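Local coordinates for cell division control protein 45 cdc45 putative (Entamoeba histolytica, PDB 6CC2) that probably takes part in DNA replication as the Cdc45 subunit of the CMG (Cdc45-MCM-GINS) replicative helicase, on a DHH-type fold related to RecJ, at residues T6-L11 with G123-N128; K22-L27 with G50-A55; M200-A205 with P340-K345; Y427-V432 with P467-V472. One frame throughout, in Å; residues are numbered along the deposited sequence.

Contact 1 (T6-L11 with G123-N128)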
# COMPACT_ATOMS: atom_id res chain seq x y z
N THR A 6 -7.84 1.24 27.92
CA THR A 6 -8.36 1.76 29.17
C THR A 6 -8.57 3.27 29.14
O THR A 6 -9.23 3.80 30.05
CB THR A 6 -7.41 1.40 30.32
OG1 THR A 6 -8.06 1.63 31.57
CG2 THR A 6 -6.14 2.23 30.25
N SER A 7 -8.06 3.97 28.13
CA SER A 7 -8.17 5.42 28.03
C SER A 7 -9.07 5.87 26.89
O SER A 7 -9.24 7.08 26.70
CB SER A 7 -6.78 6.05 27.84
OG SER A 7 -5.92 5.69 28.92
N PHE A 8 -9.65 4.95 26.11
CA PHE A 8 -10.43 5.35 24.95
C PHE A 8 -11.66 6.15 25.37
O PHE A 8 -12.06 7.10 24.68
CB PHE A 8 -10.86 4.13 24.13
CG PHE A 8 -9.74 3.43 23.41
CD1 PHE A 8 -8.47 3.98 23.34
CD2 PHE A 8 -9.97 2.21 22.79
CE1 PHE A 8 -7.45 3.32 22.65
CE2 PHE A 8 -8.96 1.54 22.11
CZ PHE A 8 -7.70 2.10 22.05
N GLU A 9 -12.29 5.76 26.47
CA GLU A 9 -13.48 6.48 26.94
C GLU A 9 -13.15 7.93 27.27
O GLU A 9 -13.84 8.86 26.83
CB GLU A 9 -14.08 5.76 28.15
CG GLU A 9 -15.44 6.31 28.56
CD GLU A 9 -16.02 5.61 29.78
OE1 GLU A 9 -15.41 4.62 30.24
OE2 GLU A 9 -17.07 6.05 30.27
N GLU A 10 -12.08 8.14 28.05
CA GLU A 10 -11.67 9.50 28.37
C GLU A 10 -11.30 10.28 27.11
O GLU A 10 -11.60 11.47 26.99
CB GLU A 10 -10.50 9.46 29.35
CG GLU A 10 -9.98 10.83 29.78
CD GLU A 10 -8.80 10.74 30.72
OE1 GLU A 10 -8.53 9.63 31.24
OE2 GLU A 10 -8.14 11.77 30.95
N LEU A 11 -10.64 9.62 26.15
CA LEU A 11 -10.25 10.29 24.92
C LEU A 11 -11.47 10.79 24.17
O LEU A 11 -11.53 11.96 23.77
CB LEU A 11 -9.43 9.33 24.06
CG LEU A 11 -8.70 9.92 22.85
CD1 LEU A 11 -7.54 9.01 22.41
CD2 LEU A 11 -9.65 10.16 21.69
N GLY A 123 -0.29 11.61 22.11
CA GLY A 123 -1.03 10.39 22.39
C GLY A 123 -0.83 9.33 21.32
O GLY A 123 -1.47 9.38 20.26
N LEU A 124 0.06 8.37 21.59
CA LEU A 124 0.30 7.24 20.70
C LEU A 124 -0.74 6.16 20.98
O LEU A 124 -0.68 5.48 22.00
CB LEU A 124 1.71 6.70 20.91
CG LEU A 124 2.88 7.62 20.61
CD1 LEU A 124 4.14 7.13 21.31
CD2 LEU A 124 3.10 7.70 19.10
N ILE A 125 -1.68 5.99 20.08
CA ILE A 125 -2.81 5.10 20.31
C ILE A 125 -2.46 3.68 19.89
O ILE A 125 -1.99 3.44 18.76
CB ILE A 125 -4.07 5.59 19.57
CG1 ILE A 125 -4.46 6.97 20.08
CG2 ILE A 125 -5.22 4.61 19.77
CD1 ILE A 125 -5.59 7.61 19.29
N THR A 126 -2.67 2.74 20.81
CA THR A 126 -2.54 1.32 20.53
C THR A 126 -3.80 0.63 21.00
O THR A 126 -4.55 1.16 21.83
CB THR A 126 -1.33 0.69 21.24
OG1 THR A 126 -1.64 0.57 22.63
CG2 THR A 126 -0.09 1.55 21.08
N SER A 127 -4.04 -0.58 20.49
CA SER A 127 -5.27 -1.30 20.78
C SER A 127 -5.20 -2.15 22.04
O SER A 127 -6.24 -2.69 22.46
CB SER A 127 -5.62 -2.21 19.61
OG SER A 127 -4.70 -3.28 19.53
N ASN A 128 -4.03 -2.27 22.67
CA ASN A 128 -3.91 -3.13 23.84
C ASN A 128 -4.89 -2.70 24.93
O ASN A 128 -5.41 -1.58 24.95
CB ASN A 128 -2.49 -3.07 24.41
CG ASN A 128 -1.43 -2.99 23.34
OD1 ASN A 128 -1.34 -3.86 22.47
ND2 ASN A 128 -0.63 -1.94 23.38
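Phe-8 and Leu-11, in the opening turn of helix 8-20, pack on Ile-125 at the C-terminal end of strand 122-125, a helix-on-sheet contact of the parallel N-terminal sheet, consistent with the DHH-type fold expected of Cdc45. The apolar part rests on the two branches of Ile-125. CG2 receives the Phe-8 ring at CE1 (3.9 Å), obliquely to the ring plane. CG1 is anti to the carbonyl carbon (chi1 -61°), and with chi2 extended Ile-125 CD1 reaches Leu-11 CD1, 3.9 Å away. One isoleucine thus serves both helix residues, which stand three positions apart on the same side of helix 8-20. No hydrogen bond joins the segments. On the strand side Tyr-104 of strand 102-106 touches both Leu-11 and Ile-125, while helix 182-192 closes over the contact through Val-185 on Ile-125 and Ile-189 on Phe-8. Where the strand gives way to loop, Ser-127 OG is hydrogen-bonded to Glu-180 OE1, and Ser-127 CA approaches the rim of the phenyl ring. Beside it the edge of the ring meets a backbone carbonyl: Thr-126 O lies near the ring plane, 3.3 Å from Phe-8 CZ and 3.7 Å from Phe-8 CE1.

Contact 2 (K22-L27 with G50-A55). With EDO (1,2-ethanediol), chain J.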
# COMPACT_ATOMS: atom_id res chain seq x y z
N LYS A 22 -17.87 24.21 19.06
CA LYS A 22 -17.70 24.56 17.66
C LYS A 22 -16.28 24.29 17.15
O LYS A 22 -15.91 24.79 16.08
CB LYS A 22 -18.04 26.04 17.40
CG LYS A 22 -18.34 26.36 15.94
CD LYS A 22 -17.82 27.74 15.54
CE LYS A 22 -18.51 28.85 16.32
NZ LYS A 22 -18.00 30.20 15.93
N LYS A 23 -15.49 23.53 17.88
CA LYS A 23 -14.15 23.17 17.44
C LYS A 23 -14.20 21.89 16.60
O LYS A 23 -15.17 21.13 16.64
CB LYS A 23 -13.23 23.00 18.65
CG LYS A 23 -13.06 24.27 19.48
CD LYS A 23 -12.20 24.01 20.71
CE LYS A 23 -11.82 25.30 21.41
NZ LYS A 23 -10.94 25.05 22.57
N THR A 24 -13.14 21.67 15.83
CA THR A 24 -13.12 20.59 14.85
C THR A 24 -11.91 19.67 15.03
O THR A 24 -10.95 19.98 15.74
CB THR A 24 -13.12 21.15 13.41
OG1 THR A 24 -11.83 21.73 13.13
CG2 THR A 24 -14.20 22.20 13.23
N ILE A 25 -11.99 18.52 14.39
CA ILE A 25 -10.94 17.50 14.41
C ILE A 25 -10.31 17.44 13.02
O ILE A 25 -11.01 17.37 12.01
CB ILE A 25 -11.49 16.12 14.80
CG1 ILE A 25 -12.19 16.18 16.16
CG2 ILE A 25 -10.39 15.08 14.82
CD1 ILE A 25 -13.11 15.00 16.41
N GLN A 26 -8.98 17.46 12.97
CA GLN A 26 -8.23 17.41 11.73
C GLN A 26 -7.48 16.08 11.69
O GLN A 26 -6.74 15.76 12.62
CB GLN A 26 -7.24 18.58 11.67
CG GLN A 26 -7.00 19.13 10.32
CD GLN A 26 -6.05 20.30 10.38
OE1 GLN A 26 -5.25 20.40 11.31
NE2 GLN A 26 -6.10 21.17 9.39
N LEU A 27 -7.68 15.31 10.62
CA LEU A 27 -7.03 14.01 10.49
C LEU A 27 -6.08 14.04 9.30
O LEU A 27 -6.52 14.24 8.17
CB LEU A 27 -8.08 12.90 10.31
CG LEU A 27 -9.03 12.76 11.50
CD1 LEU A 27 -10.35 13.47 11.21
CD2 LEU A 27 -9.25 11.31 11.86
N GLY A 50 -21.94 13.72 15.70
CA GLY A 50 -22.00 15.11 15.31
C GLY A 50 -20.70 15.86 15.46
O GLY A 50 -20.72 17.09 15.60
N LEU A 51 -19.57 15.17 15.42
CA LEU A 51 -18.27 15.78 15.62
C LEU A 51 -17.73 16.26 14.27
O LEU A 51 -17.51 15.45 13.37
CB LEU A 51 -17.29 14.81 16.26
CG LEU A 51 -17.42 14.58 17.76
CD1 LEU A 51 -18.84 14.27 18.13
CD2 LEU A 51 -16.49 13.47 18.21
N LEU A 52 -17.54 17.57 14.14
CA LEU A 52 -16.99 18.14 12.92
C LEU A 52 -15.55 17.69 12.73
O LEU A 52 -14.76 17.65 13.68
CB LEU A 52 -17.07 19.66 12.97
CG LEU A 52 -18.47 20.21 13.21
CD1 LEU A 52 -18.45 21.73 13.20
CD2 LEU A 52 -19.44 19.66 12.19
N HIS A 53 -15.20 17.31 11.50
CA HIS A 53 -13.87 16.80 11.24
C HIS A 53 -13.54 17.06 9.78
O HIS A 53 -14.41 17.30 8.96
CB HIS A 53 -13.77 15.29 11.56
CG HIS A 53 -14.73 14.44 10.80
ND1 HIS A 53 -16.07 14.35 11.12
CD2 HIS A 53 -14.55 13.63 9.72
CE1 HIS A 53 -16.67 13.54 10.27
NE2 HIS A 53 -15.77 13.09 9.42
N SER A 54 -12.24 17.01 9.48
CA SER A 54 -11.77 17.27 8.13
C SER A 54 -10.55 16.39 7.88
O SER A 54 -9.88 15.95 8.81
CB SER A 54 -11.41 18.74 7.93
OG SER A 54 -10.41 19.17 8.83
N ALA A 55 -10.29 16.11 6.60
CA ALA A 55 -9.17 15.30 6.21
C ALA A 55 -8.07 16.18 5.64
O ALA A 55 -8.34 17.12 4.90
CB ALA A 55 -9.58 14.26 5.17
C1 EDO J . -15.97 12.30 5.36
O1 EDO J . -15.11 13.11 6.17
C2 EDO J . -16.88 11.47 6.25
O2 EDO J . -17.58 12.34 7.15
O HOH W 1 -15.29 17.91 16.40
O HOH W 2 -17.68 19.28 16.49
O HOH W 3 -8.43 20.98 7.48
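His-53 lies beside Ile-25 in parallel register, on the sheet face that also bears Leu-27 and Ala-55. Its CB is 3.5 Å from Ile-25 O and also touches Leu-27 CD1. Chi1 (59°) sets CG between the backbone N and the carbonyl carbon, and the ring leads away from strand 24-29. ND1 turns back to its own segment and donates to Leu-51 O at 2.9 Å, nearly straight (170°) and in both the ring and carbonyl planes, which helps fix the ring's rotation. At the tip, NE2 donates to O2 of a bound 1,2-ethanediol at 3.0 Å, through a more bent bond; CE1 is 3.5 Å from the same O2 and CD2 3.6 Å from O1. The diol, probably from the crystallisation liquor, is also held by Tyr-39 OH and Glu-47 OE2. Three backbone bonds join the strands: Ile-25 N to Leu-52 O, Ser-54 N to Ile-25 O (2.8 Å) and Leu-27 N to Ser-54 O. On the other face one water bridges Gln-26 NE2 and Ser-54 OG; NE2 is also bonded to Thr-71 OG1, and Gln-26 OE1 to Tyr-28 OH. The pair forms a beta-alpha-beta unit with helix 33-48, whose Tyr-39 and Ser-43 touch His-53. Strand 53-57 is outermost here, strand 24-29 continues the sheet to strand 77-83, and helix 8-20 covers Ile-25 and Leu-51 through Leu-15.

Contact 3 (M200-A205 with P340-K345)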
# COMPACT_ATOMS: atom_id res chain seq x y z
N MSE A 200 -17.67 -2.02 9.60
CA MSE A 200 -16.28 -1.70 9.94
C MSE A 200 -15.35 -2.91 9.75
O MSE A 200 -14.15 -2.75 9.53
CB MSE A 200 -16.20 -1.21 11.37
CG MSE A 200 -16.85 0.13 11.60
SE MSE A 200 -16.84 0.60 13.47
CE MSE A 200 -17.54 2.38 13.27
N TYR A 201 -15.89 -4.12 9.81
CA TYR A 201 -15.04 -5.30 9.59
C TYR A 201 -14.63 -5.45 8.13
O TYR A 201 -13.51 -5.90 7.83
CB TYR A 201 -15.76 -6.56 10.09
CG TYR A 201 -15.75 -6.65 11.61
CD1 TYR A 201 -14.70 -7.28 12.26
CD2 TYR A 201 -16.76 -6.08 12.38
CE1 TYR A 201 -14.66 -7.36 13.65
CE2 TYR A 201 -16.73 -6.16 13.76
CZ TYR A 201 -15.68 -6.81 14.39
OH TYR A 201 -15.65 -6.87 15.76
N TRP A 202 -15.53 -5.12 7.19
CA TRP A 202 -15.16 -5.05 5.78
C TRP A 202 -14.02 -4.07 5.57
O TRP A 202 -13.01 -4.38 4.92
CB TRP A 202 -16.39 -4.66 4.97
CG TRP A 202 -16.17 -4.33 3.52
CD1 TRP A 202 -16.50 -3.16 2.89
CD2 TRP A 202 -15.63 -5.19 2.51
NE1 TRP A 202 -16.23 -3.24 1.56
CE2 TRP A 202 -15.68 -4.48 1.29
CE3 TRP A 202 -15.15 -6.51 2.51
CZ2 TRP A 202 -15.23 -5.03 0.09
CZ3 TRP A 202 -14.69 -7.04 1.32
CH2 TRP A 202 -14.74 -6.31 0.12
N TYR A 203 -14.17 -2.86 6.12
CA TYR A 203 -13.10 -1.86 5.97
C TYR A 203 -11.82 -2.36 6.63
O TYR A 203 -10.74 -2.29 6.05
CB TYR A 203 -13.57 -0.54 6.58
CG TYR A 203 -14.86 -0.01 5.95
CD1 TYR A 203 -15.14 -0.22 4.62
CD2 TYR A 203 -15.78 0.70 6.71
CE1 TYR A 203 -16.32 0.24 4.04
CE2 TYR A 203 -16.96 1.17 6.16
CZ TYR A 203 -17.22 0.94 4.81
OH TYR A 203 -18.38 1.39 4.23
N ALA A 204 -11.93 -2.89 7.85
CA ALA A 204 -10.74 -3.38 8.52
C ALA A 204 -10.09 -4.52 7.74
O ALA A 204 -8.84 -4.63 7.71
CB ALA A 204 -11.09 -3.86 9.94
N ALA A 205 -10.89 -5.40 7.14
CA ALA A 205 -10.32 -6.46 6.31
C ALA A 205 -9.54 -5.88 5.14
O ALA A 205 -8.43 -6.35 4.84
CB ALA A 205 -11.43 -7.39 5.79
N PRO A 340 -7.24 -17.53 3.43
CA PRO A 340 -8.64 -17.11 3.48
C PRO A 340 -8.83 -15.70 2.94
O PRO A 340 -7.99 -14.83 3.13
CB PRO A 340 -8.98 -17.18 4.98
CG PRO A 340 -7.66 -17.00 5.68
CD PRO A 340 -6.66 -17.72 4.77
N SER A 341 -9.91 -15.52 2.21
CA SER A 341 -10.36 -14.22 1.72
C SER A 341 -11.62 -13.81 2.48
O SER A 341 -12.49 -14.65 2.77
CB SER A 341 -10.68 -14.27 0.23
OG SER A 341 -9.53 -14.18 -0.57
N PHE A 342 -11.72 -12.52 2.78
CA PHE A 342 -12.90 -11.92 3.43
C PHE A 342 -13.74 -11.26 2.34
O PHE A 342 -13.22 -10.49 1.53
CB PHE A 342 -12.43 -10.91 4.49
CG PHE A 342 -13.51 -10.40 5.37
CD1 PHE A 342 -14.34 -9.39 4.94
CD2 PHE A 342 -13.70 -10.94 6.63
CE1 PHE A 342 -15.37 -8.92 5.76
CE2 PHE A 342 -14.72 -10.50 7.44
CZ PHE A 342 -15.55 -9.47 7.01
N PHE A 343 -15.03 -11.57 2.32
CA PHE A 343 -15.92 -11.11 1.26
C PHE A 343 -17.08 -10.29 1.83
O PHE A 343 -17.55 -10.55 2.94
CB PHE A 343 -16.54 -12.29 0.48
CG PHE A 343 -15.58 -13.02 -0.42
CD1 PHE A 343 -14.75 -14.02 0.08
CD2 PHE A 343 -15.53 -12.74 -1.78
CE1 PHE A 343 -13.89 -14.70 -0.76
CE2 PHE A 343 -14.68 -13.41 -2.62
CZ PHE A 343 -13.85 -14.41 -2.12
N LYS A 344 -17.54 -9.31 1.07
CA LYS A 344 -18.78 -8.62 1.36
C LYS A 344 -19.70 -8.73 0.15
O LYS A 344 -19.25 -8.56 -0.99
CB LYS A 344 -18.52 -7.15 1.70
CG LYS A 344 -19.81 -6.34 1.93
CD LYS A 344 -19.50 -4.89 2.20
CE LYS A 344 -20.79 -4.05 2.16
NZ LYS A 344 -21.77 -4.49 3.15
N LYS A 345 -20.98 -9.03 0.40
CA LYS A 345 -21.97 -9.14 -0.67
C LYS A 345 -22.46 -7.76 -1.10
O LYS A 345 -22.81 -6.93 -0.26
CB LYS A 345 -23.15 -9.98 -0.19
CG LYS A 345 -24.04 -10.49 -1.32
CD LYS A 345 -25.13 -11.38 -0.77
CE LYS A 345 -25.92 -12.06 -1.87
NZ LYS A 345 -26.99 -12.93 -1.30
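Phe-342 is the first residue of segment 340-345 to meet helix 199-213, and its ring enters between Tyr-201, Trp-202 and Ala-205. CG is anti to the backbone N (chi1 -171°), directing the ring at the helix. Ala-205 CB makes an off-centre CH-pi contact, 4.0 Å from the ring centroid, with Phe-342 CD1 its nearest atom. Tyr-201 O lies over one face of the ring, and the CB of Tyr-201 touches CZ. Trp-202 CE3 comes in the plane of the phenyl ring, at its edge, 3.9 Å from Phe-342 CD1. The backbone joins in as well: Phe-342 O sits at the edge of the indole, in its plane and 3.8 Å from Trp-202 CZ3. Phe-343 points its CB away from the helix, and its side chain touches Lys-254 of strand 251-257; only its backbone, with C nearest, lies beside the indole. Lys-344 then lays its aliphatic chain over one indole face, crossing the tryptophan side chain at about a right angle. Its CB is 3.5 Å from Trp-202 CE3, above the six-membered part, and its CD stands 3.6 Å from the centroid of the five-membered ring, close to the normal. At chi4 (60°) the chain bends, and NZ forms a salt bridge with Asp-199, while its cation-pi attraction to the indole is long and at most weak. No hydrogen bond crosses between the segments. The geometry is that of helix-on-sheet packing: helix 199-213 runs across the outermost strand 338-344 of a three-stranded mixed sheet, with segment axes 9.0 Å apart.

Contact 4 (Y427-V432 with P467-V472). With EDO (1,2-ethanediol), chain C.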
# COMPACT_ATOMS: atom_id res chain seq x y z
N TYR A 427 22.03 -0.16 -3.09
CA TYR A 427 20.91 0.15 -3.95
C TYR A 427 21.15 -0.53 -5.28
O TYR A 427 22.29 -0.84 -5.64
CB TYR A 427 20.72 1.66 -4.16
CG TYR A 427 21.96 2.36 -4.67
CD1 TYR A 427 22.92 2.84 -3.80
CD2 TYR A 427 22.17 2.53 -6.04
CE1 TYR A 427 24.07 3.46 -4.26
CE2 TYR A 427 23.32 3.13 -6.50
CZ TYR A 427 24.27 3.59 -5.61
OH TYR A 427 25.42 4.22 -6.05
N ARG A 428 20.08 -0.75 -6.00
CA ARG A 428 20.15 -1.11 -7.41
C ARG A 428 19.95 0.17 -8.22
O ARG A 428 19.22 1.07 -7.80
CB ARG A 428 19.10 -2.13 -7.81
CG ARG A 428 19.32 -3.47 -7.19
CD ARG A 428 18.40 -4.52 -7.80
NE ARG A 428 18.82 -5.81 -7.26
CZ ARG A 428 18.32 -6.39 -6.18
NH1 ARG A 428 17.30 -5.84 -5.53
NH2 ARG A 428 18.82 -7.54 -5.76
N PHE A 429 20.66 0.25 -9.33
CA PHE A 429 20.60 1.42 -10.20
C PHE A 429 20.33 0.91 -11.61
O PHE A 429 21.00 -0.02 -12.07
CB PHE A 429 21.92 2.22 -10.19
CG PHE A 429 21.82 3.51 -10.93
CD1 PHE A 429 21.88 3.54 -12.32
CD2 PHE A 429 21.66 4.69 -10.26
CE1 PHE A 429 21.77 4.76 -13.01
CE2 PHE A 429 21.54 5.90 -10.93
CZ PHE A 429 21.58 5.92 -12.31
N CYS A 430 19.36 1.54 -12.27
CA CYS A 430 19.03 1.18 -13.64
C CYS A 430 18.79 2.46 -14.43
O CYS A 430 18.13 3.36 -13.94
CB CYS A 430 17.79 0.32 -13.71
SG CYS A 430 17.60 -0.41 -15.34
N SER A 431 19.33 2.52 -15.64
CA SER A 431 19.11 3.68 -16.50
C SER A 431 18.54 3.21 -17.83
O SER A 431 18.93 2.17 -18.35
CB SER A 431 20.41 4.49 -16.73
OG SER A 431 21.37 3.79 -17.43
N VAL A 432 17.59 3.98 -18.33
CA VAL A 432 16.83 3.67 -19.53
C VAL A 432 16.99 4.85 -20.47
O VAL A 432 16.61 5.98 -20.11
CB VAL A 432 15.34 3.44 -19.22
CG1 VAL A 432 14.58 3.14 -20.49
CG2 VAL A 432 15.18 2.32 -18.21
N PRO A 467 16.75 -0.97 -1.96
CA PRO A 467 16.11 0.18 -2.59
C PRO A 467 16.59 0.29 -4.03
O PRO A 467 17.59 -0.32 -4.43
CB PRO A 467 16.55 1.36 -1.72
CG PRO A 467 17.83 0.93 -1.11
CD PRO A 467 17.77 -0.58 -0.97
N PHE A 468 15.81 1.01 -4.83
CA PHE A 468 16.00 1.03 -6.28
C PHE A 468 16.05 2.47 -6.78
O PHE A 468 15.19 3.29 -6.43
CB PHE A 468 14.85 0.28 -6.98
CG PHE A 468 15.18 -0.14 -8.37
CD1 PHE A 468 15.04 0.74 -9.44
CD2 PHE A 468 15.58 -1.44 -8.64
CE1 PHE A 468 15.35 0.34 -10.72
CE2 PHE A 468 15.88 -1.86 -9.92
CZ PHE A 468 15.79 -0.96 -10.97
N ILE A 469 17.06 2.77 -7.60
CA ILE A 469 17.22 4.09 -8.22
C ILE A 469 17.11 3.90 -9.72
O ILE A 469 17.86 3.11 -10.32
CB ILE A 469 18.55 4.75 -7.83
CG1 ILE A 469 18.56 5.04 -6.33
CG2 ILE A 469 18.73 6.06 -8.63
CD1 ILE A 469 19.87 5.48 -5.79
N LEU A 470 16.15 4.60 -10.33
CA LEU A 470 15.82 4.46 -11.74
C LEU A 470 16.04 5.80 -12.42
O LEU A 470 15.54 6.82 -11.94
CB LEU A 470 14.36 4.02 -11.89
CG LEU A 470 13.84 4.01 -13.33
CD1 LEU A 470 14.47 2.94 -14.13
CD2 LEU A 470 12.30 3.83 -13.28
N ALA A 471 16.80 5.79 -13.50
CA ALA A 471 17.02 6.97 -14.34
C ALA A 471 16.38 6.76 -15.71
O ALA A 471 16.72 5.78 -16.40
CB ALA A 471 18.51 7.24 -14.51
N VAL A 472 15.50 7.67 -16.11
CA VAL A 472 14.80 7.57 -17.38
C VAL A 472 15.09 8.79 -18.22
O VAL A 472 14.91 9.93 -17.75
CB VAL A 472 13.27 7.40 -17.19
CG1 VAL A 472 12.59 7.14 -18.56
CG2 VAL A 472 12.97 6.28 -16.19
C1 EDO C . 20.41 -5.26 -10.74
O1 EDO C . 19.20 -5.94 -11.15
C2 EDO C . 21.37 -6.25 -10.07
O2 EDO C . 20.76 -6.86 -8.93
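Tyr-427 to Val-432 and Pro-467 to Val-472 run side by side as parallel strands, tied by five backbone hydrogen bonds from Arg-428 N to Pro-467 O (3.0 Å) through to Val-432 N to Ala-471 O (2.8 Å). Around this backbone, side chains pack on both faces. On one, Ile-469 reaches two rings: its CD1 lies over the face of Tyr-427, 3.7 Å from CD2, and its CG2 meets Phe-429 CD2 at 3.6 Å. Phe-429 CZ continues to Ala-471 CB at 4.0 Å. On the other face the Phe-468 ring, with CG anti to the backbone N (chi1 -161°), spans two neighbours: CD2 touches Arg-428 CB at 3.7 Å and CZ touches Cys-430 CB at 3.6 Å. Arg-428 extends past it, and NE donates almost straight to O2 of a bound 1,2-ethanediol (2.8 Å), probably from the crystallisation liquor. Arg-428 NH2 is hydrogen-bonded to Lys-464 O, which helps hold the guanidinium. Cys-430 forms a disulfide with Cys-420, a covalent link to the antiparallel neighbour strand 419-423. Helices 435-441 and 444-462 connect the two strands in a beta-alpha-beta crossover. Strand 479-485 flanks the other side of strand 468-474. Helix 444-462 covers Arg-428 and Phe-468, while helices 494-508 and 529-537 cover the Ile-469 face through Phe-497, Phe-501 and Leu-536, so the mixed sheet is sandwiched between helices.

How the contacts relate
Contacts 1 and 2 belong to one parallel sheet: helix 8-20 of contact 1 is followed in the chain by strand 24-29 of contact 2, and contact 2 is nested in the chain loop that contact 1 closes. Their centres are about 19 Å apart, with nearest atoms about 8 Å apart. Contact 3 follows in series, about 25 Å from contact 1 and about 27 Å from contact 2 between centres. Two helices bridge the gap: 182-192 touches contacts 1 and 3, and 33-48 touches contacts 2 and 3. Contact 4 stands apart in a mixed sheet, across the chain's centre from the first three, about 37 to 43 Å away between centres. Separate ethanediol molecules lie at contacts 2 and 4.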